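Local atomic coordinates of putative trimethylamine methyltransferase (Rhizobium meliloti, PDB entry 4YYC), a protein that probably acts as a methyltransferase, as a member of the trimethylamine methyltransferase family, though its substrate is not established. Residues 165-179 with 198-210. Numbering follows the deposited sequence. Where two conformers were deposited one is given.
Sequences VKLAYMAPSMHSSGG and YSHIRYSDKPFMG
Lys206 NZ is gripped by three backbone carbonyls at the C-terminal end of helix 158-170 and the turn beyond it. It donates to Met174 O at 2.8 Å and to Ala168 O, both met in the carbonyl plane, and to Tyr169 O, approached from above its plane. The fully extended chain beyond CG runs from CB beside Ser177 N to NZ at Met174 O, with CD touching that oxygen on the way. Ser40 OG, outside the two segments, is a further hydrogen-bond partner of NZ. Replacing Lys206 by an alanine is likely to leave the carbonyls of Ala168, Tyr169 and Met174 without their shared donor.

Bonds at both ring nitrogens fix the rotation of His200: NE2 donates to a lone pair of Gly179 O (2.8 Å), and ND1 shares a hydrogen bond of 2.7 Å with Ser177 OG, both partners in the ring plane. Gly178 O sits over one face, nearer the ring's edge than its centre. A water joins Val165 O of helix 158-170 to the hydroxyls of Ser177 and Ser204 in the two loops.

Ser176 OG and Ser177 N donate to Pro207 O from opposite faces of its carbonyl plane, and Ser176 OG in turn accepts from Gly178 N in an ST turn. Farther on, Met209 N donates to Gly178 O (2.9 Å). Where helix 192-202 ends, Val165 CG1 packs on Tyr203 CB at 3.8 Å. Asp205 OD1, salt-bridged to Arg126, meets the Tyr169 ring edge in plane at CE1 (3.3 Å).

A lysine ammonium bound by carbonyls of the last turn of helix 158-170 and the following turn thus joins that helix to the loop leading into strand 208-209, first of the successive parallel strands 208-209, 240-245, 269-277 and 313-322, consistent with the TIM-barrel fold of this methyltransferase family.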
loop_
_atom_site.group_PDB
_atom_site.type_symbol
_atom_site.label_atom_id
_atom_site.label_comp_id
_atom_site.label_asym_id
_atom_site.label_seq_id
_atom_site.Cartn_x
_atom_site.Cartn_y
_atom_site.Cartn_z
ATOM N N VAL A 165 16.242 9.308 -18.919
ATOM C CA VAL A 165 16.122 8.263 -19.902
ATOM C C VAL A 165 17.092 7.116 -19.607
ATOM O O VAL A 165 16.724 5.942 -19.679
ATOM C CB VAL A 165 16.257 8.783 -21.329
ATOM C CG1 VAL A 165 16.235 7.636 -22.317
ATOM C CG2 VAL A 165 15.089 9.712 -21.639
ATOM N N LYS A 166 18.334 7.461 -19.278
ATOM C CA LYS A 166 19.327 6.463 -18.917
ATOM C C LYS A 166 18.900 5.623 -17.708
ATOM O O LYS A 166 19.005 4.404 -17.723
ATOM C CB LYS A 166 20.695 7.110 -18.651
ATOM C CG LYS A 166 21.333 7.791 -19.873
ATOM C CD LYS A 166 22.625 8.475 -19.450
ATOM C CE LYS A 166 23.352 9.052 -20.641
ATOM N NZ LYS A 166 24.571 9.814 -20.298
ATOM N N LEU A 167 18.417 6.293 -16.645
ATOM C CA LEU A 167 18.011 5.564 -15.452
ATOM C C LEU A 167 16.808 4.679 -15.701
ATOM O O LEU A 167 16.728 3.559 -15.161
ATOM C CB LEU A 167 17.703 6.551 -14.322
ATOM C CG LEU A 167 18.904 7.359 -13.783
ATOM C CD1 LEU A 167 18.367 8.346 -12.769
ATOM C CD2 LEU A 167 19.967 6.508 -13.140
ATOM N N ALA A 168 15.895 5.141 -16.555
ATOM C CA ALA A 168 14.753 4.328 -16.937
ATOM C C ALA A 168 15.163 3.105 -17.776
ATOM O O ALA A 168 14.586 2.021 -17.611
ATOM C CB ALA A 168 13.742 5.148 -17.723
ATOM N N TYR A 169 16.160 3.282 -18.644
ATOM C CA TYR A 169 16.716 2.172 -19.428
ATOM C C TYR A 169 17.313 1.110 -18.500
ATOM O O TYR A 169 17.134 -0.081 -18.709
ATOM C CB TYR A 169 17.757 2.709 -20.421
ATOM C CG TYR A 169 18.541 1.641 -21.101
ATOM C CD1 TYR A 169 17.969 0.869 -22.091
ATOM C CD2 TYR A 169 19.852 1.350 -20.699
ATOM C CE1 TYR A 169 18.698 -0.110 -22.743
ATOM C CE2 TYR A 169 20.589 0.365 -21.346
ATOM C CZ TYR A 169 20.001 -0.358 -22.353
ATOM O OH TYR A 169 20.696 -1.348 -22.987
HETATM N N MSE A 170 18.019 1.553 -17.459
HETATM C CA MSE A 170 18.691 0.648 -16.544
HETATM C C MSE A 170 17.772 0.042 -15.506
HETATM O O MSE A 170 18.016 -1.091 -15.087
HETATM C CB MSE A 170 19.842 1.348 -15.864
HETATM C CG MSE A 170 20.941 1.648 -16.857
HETATM SE SE MSE A 170 22.498 2.536 -16.038
HETATM C CE MSE A 170 21.838 4.333 -15.805
ATOM N N ALA A 171 16.754 0.757 -15.043
ATOM C CA ALA A 171 15.854 0.279 -13.966
ATOM C C ALA A 171 15.179 -1.025 -14.450
ATOM O O ALA A 171 14.459 -1.009 -15.455
ATOM C CB ALA A 171 14.803 1.297 -13.676
ATOM N N PRO A 172 15.347 -2.139 -13.712
ATOM C CA PRO A 172 14.904 -3.407 -14.309
ATOM C C PRO A 172 13.383 -3.531 -14.479
ATOM O O PRO A 172 12.936 -4.222 -15.395
ATOM C CB PRO A 172 15.387 -4.475 -13.327
ATOM C CG PRO A 172 16.394 -3.827 -12.501
ATOM C CD PRO A 172 16.275 -2.341 -12.593
ATOM N N SER A 173 12.590 -2.873 -13.639
ATOM C CA SER A 173 11.133 -2.961 -13.770
ATOM C C SER A 173 10.519 -1.717 -14.359
ATOM O O SER A 173 9.305 -1.560 -14.327
ATOM C CB SER A 173 10.446 -3.379 -12.448
ATOM O OG SER A 173 10.685 -4.739 -12.141
HETATM N N MSE A 174 11.327 -0.843 -14.963
HETATM C CA MSE A 174 10.777 0.293 -15.744
HETATM C C MSE A 174 10.606 -0.228 -17.138
HETATM O O MSE A 174 11.586 -0.464 -17.839
HETATM C CB MSE A 174 11.703 1.504 -15.635
HETATM C CG MSE A 174 11.117 2.763 -16.227
HETATM SE SE MSE A 174 9.420 3.221 -15.332
HETATM C CE MSE A 174 10.208 3.990 -13.832
ATOM N N HIS A 175 9.380 -0.429 -17.600
ATOM C CA HIS A 175 9.184 -1.104 -18.876
ATOM C C HIS A 175 9.172 -0.148 -20.053
ATOM O O HIS A 175 9.440 -0.582 -21.166
ATOM C CB HIS A 175 7.903 -1.905 -18.850
ATOM C CG HIS A 175 7.794 -2.762 -17.616
ATOM N ND1 HIS A 175 6.875 -2.515 -16.628
ATOM C CD2 HIS A 175 8.515 -3.831 -17.200
ATOM C CE1 HIS A 175 7.023 -3.401 -15.658
ATOM N NE2 HIS A 175 8.021 -4.204 -15.981
ATOM N N SER A 176 8.810 1.092 -19.815
ATOM C CA SER A 176 8.799 2.135 -20.855
ATOM C C SER A 176 9.804 3.203 -20.525
ATOM O O SER A 176 10.001 3.530 -19.361
ATOM C CB SER A 176 7.426 2.774 -20.887
ATOM O OG SER A 176 7.362 3.936 -21.699
ATOM N N SER A 177 10.350 3.801 -21.571
ATOM C CA SER A 177 11.231 4.968 -21.474
ATOM C C SER A 177 10.488 6.221 -21.055
ATOM O O SER A 177 11.078 7.152 -20.512
ATOM C CB SER A 177 11.908 5.220 -22.811
ATOM O OG SER A 177 13.053 6.027 -22.698
ATOM N N GLY A 178 9.198 6.262 -21.300
ATOM C CA GLY A 178 8.389 7.437 -20.969
ATOM C C GLY A 178 8.329 8.491 -22.084
ATOM O O GLY A 178 8.543 8.198 -23.243
ATOM N N GLY A 179 7.975 9.700 -21.651
ATOM C CA GLY A 179 7.758 10.815 -22.522
ATOM C C GLY A 179 8.497 12.018 -21.998
ATOM O O GLY A 179 9.720 12.073 -22.046
ATOM N N TYR A 198 14.375 12.175 -29.695
ATOM C CA TYR A 198 15.681 11.623 -30.033
ATOM C C TYR A 198 16.325 10.951 -28.828
ATOM O O TYR A 198 16.936 9.879 -28.954
ATOM C CB TYR A 198 16.616 12.693 -30.566
ATOM C CG TYR A 198 17.998 12.142 -30.920
ATOM C CD1 TYR A 198 18.205 11.439 -32.111
ATOM C CD2 TYR A 198 19.061 12.287 -30.069
ATOM C CE1 TYR A 198 19.472 10.950 -32.457
ATOM C CE2 TYR A 198 20.318 11.783 -30.372
ATOM C CZ TYR A 198 20.526 11.103 -31.565
ATOM O OH TYR A 198 21.795 10.617 -31.821
ATOM N N SER A 199 16.191 11.579 -27.663
ATOM C CA SER A 199 16.803 11.029 -26.430
ATOM C C SER A 199 16.266 9.638 -26.095
ATOM O O SER A 199 17.015 8.752 -25.705
ATOM C CB SER A 199 16.595 11.992 -25.249
ATOM O OG SER A 199 17.276 13.184 -25.512
ATOM N N HIS A 200 14.959 9.428 -26.263
ATOM C CA HIS A 200 14.351 8.112 -26.057
ATOM C C HIS A 200 14.870 7.062 -27.035
ATOM O O HIS A 200 14.843 5.882 -26.734
ATOM C CB HIS A 200 12.826 8.192 -26.130
ATOM C CG HIS A 200 12.203 8.917 -24.965
ATOM N ND1 HIS A 200 12.214 8.401 -23.688
ATOM C CD2 HIS A 200 11.560 10.105 -24.879
ATOM C CE1 HIS A 200 11.606 9.237 -22.872
ATOM N NE2 HIS A 200 11.192 10.276 -23.569
ATOM N N ILE A 201 15.337 7.493 -28.198
ATOM C CA ILE A 201 15.860 6.558 -29.199
ATOM C C ILE A 201 17.325 6.283 -28.978
ATOM O O ILE A 201 17.745 5.119 -29.088
ATOM C CB ILE A 201 15.583 7.075 -30.631
ATOM C CG1 ILE A 201 14.090 7.275 -30.835
ATOM C CG2 ILE A 201 16.182 6.118 -31.652
ATOM C CD1 ILE A 201 13.695 8.088 -32.047
ATOM N N ARG A 202 18.086 7.342 -28.703
ATOM C CA ARG A 202 19.558 7.241 -28.595
ATOM C C ARG A 202 19.976 6.561 -27.283
ATOM O O ARG A 202 20.925 5.772 -27.270
ATOM C CB ARG A 202 20.176 8.646 -28.724
ATOM C CG ARG A 202 21.703 8.767 -28.634
ATOM C CD ARG A 202 22.464 7.949 -29.678
ATOM N NE ARG A 202 22.435 6.569 -29.264
ATOM C CZ ARG A 202 23.158 5.573 -29.725
ATOM N NH1 ARG A 202 24.126 5.748 -30.626
ATOM N NH2 ARG A 202 22.899 4.385 -29.179
ATOM N N TYR A 203 19.277 6.859 -26.185
ATOM C CA TYR A 203 19.714 6.439 -24.859
ATOM C C TYR A 203 18.910 5.298 -24.290
ATOM O O TYR A 203 19.220 4.798 -23.193
ATOM C CB TYR A 203 19.736 7.620 -23.909
ATOM C CG TYR A 203 20.703 8.695 -24.361
ATOM C CD1 TYR A 203 22.065 8.513 -24.230
ATOM C CD2 TYR A 203 20.254 9.861 -24.965
ATOM C CE1 TYR A 203 22.954 9.494 -24.657
ATOM C CE2 TYR A 203 21.123 10.849 -25.416
ATOM C CZ TYR A 203 22.470 10.667 -25.244
ATOM O OH TYR A 203 23.340 11.640 -25.704
ATOM N N SER A 204 17.913 4.828 -25.038
ATOM C CA SER A 204 17.100 3.691 -24.569
ATOM C C SER A 204 16.661 2.881 -25.779
ATOM O O SER A 204 16.719 3.388 -26.918
ATOM C CB SER A 204 15.863 4.205 -23.866
ATOM O OG SER A 204 15.199 3.130 -23.214
ATOM N N ASP A 205 16.211 1.665 -25.532
ATOM C CA ASP A 205 15.530 0.868 -26.551
ATOM C C ASP A 205 14.174 0.361 -26.064
ATOM O O ASP A 205 13.618 -0.550 -26.659
ATOM C CB ASP A 205 16.420 -0.279 -27.045
ATOM C CG ASP A 205 16.788 -1.263 -25.956
ATOM O OD1 ASP A 205 16.363 -1.096 -24.814
ATOM O OD2 ASP A 205 17.503 -2.253 -26.299
ATOM N N LYS A 206 13.670 0.980 -24.995
ATOM C CA LYS A 206 12.363 0.668 -24.440
ATOM C C LYS A 206 11.302 1.508 -25.134
ATOM O O LYS A 206 11.593 2.544 -25.685
ATOM C CB LYS A 206 12.352 0.883 -22.924
ATOM C CG LYS A 206 13.206 -0.104 -22.156
ATOM C CD LYS A 206 13.300 0.129 -20.655
ATOM C CE LYS A 206 14.213 -0.895 -20.002
ATOM N NZ LYS A 206 14.250 -0.687 -18.530
ATOM N N PRO A 207 10.035 1.078 -25.094
ATOM C CA PRO A 207 8.998 1.833 -25.810
ATOM C C PRO A 207 8.804 3.235 -25.219
ATOM O O PRO A 207 8.884 3.405 -24.025
ATOM C CB PRO A 207 7.747 1.015 -25.642
ATOM C CG PRO A 207 8.088 -0.120 -24.820
ATOM C CD PRO A 207 9.535 -0.164 -24.497
ATOM N N PHE A 208 8.567 4.207 -26.082
ATOM C CA PHE A 208 8.547 5.608 -25.675
ATOM C C PHE A 208 7.263 6.296 -26.098
ATOM O O PHE A 208 6.468 5.747 -26.889
ATOM C CB PHE A 208 9.809 6.313 -26.178
ATOM C CG PHE A 208 9.898 6.420 -27.681
ATOM C CD1 PHE A 208 9.255 7.444 -28.347
ATOM C CD2 PHE A 208 10.606 5.481 -28.439
ATOM C CE1 PHE A 208 9.349 7.572 -29.730
ATOM C CE2 PHE A 208 10.675 5.585 -29.813
ATOM C CZ PHE A 208 10.040 6.637 -30.470
HETATM N N MSE A 209 7.092 7.506 -25.601
HETATM C CA MSE A 209 5.891 8.312 -25.811
HETATM C C MSE A 209 6.210 9.479 -26.699
HETATM O O MSE A 209 7.351 9.944 -26.781
HETATM C CB MSE A 209 5.376 8.837 -24.456
HETATM C CG MSE A 209 4.964 7.724 -23.508
HETATM SE SE MSE A 209 4.474 8.456 -21.760
HETATM C CE MSE A 209 2.701 9.088 -22.231
ATOM N N GLY A 210 5.186 10.009 -27.349
ATOM C CA GLY A 210 5.347 11.086 -28.296
ATOM C C GLY A 210 5.047 12.455 -27.777
ATOM O O GLY A 210 4.588 12.646 -26.654
HETATM O O HOH W 1 14.537 4.572 -20.992
HETATM O O HOH W 2 19.203 -3.161 -24.432
#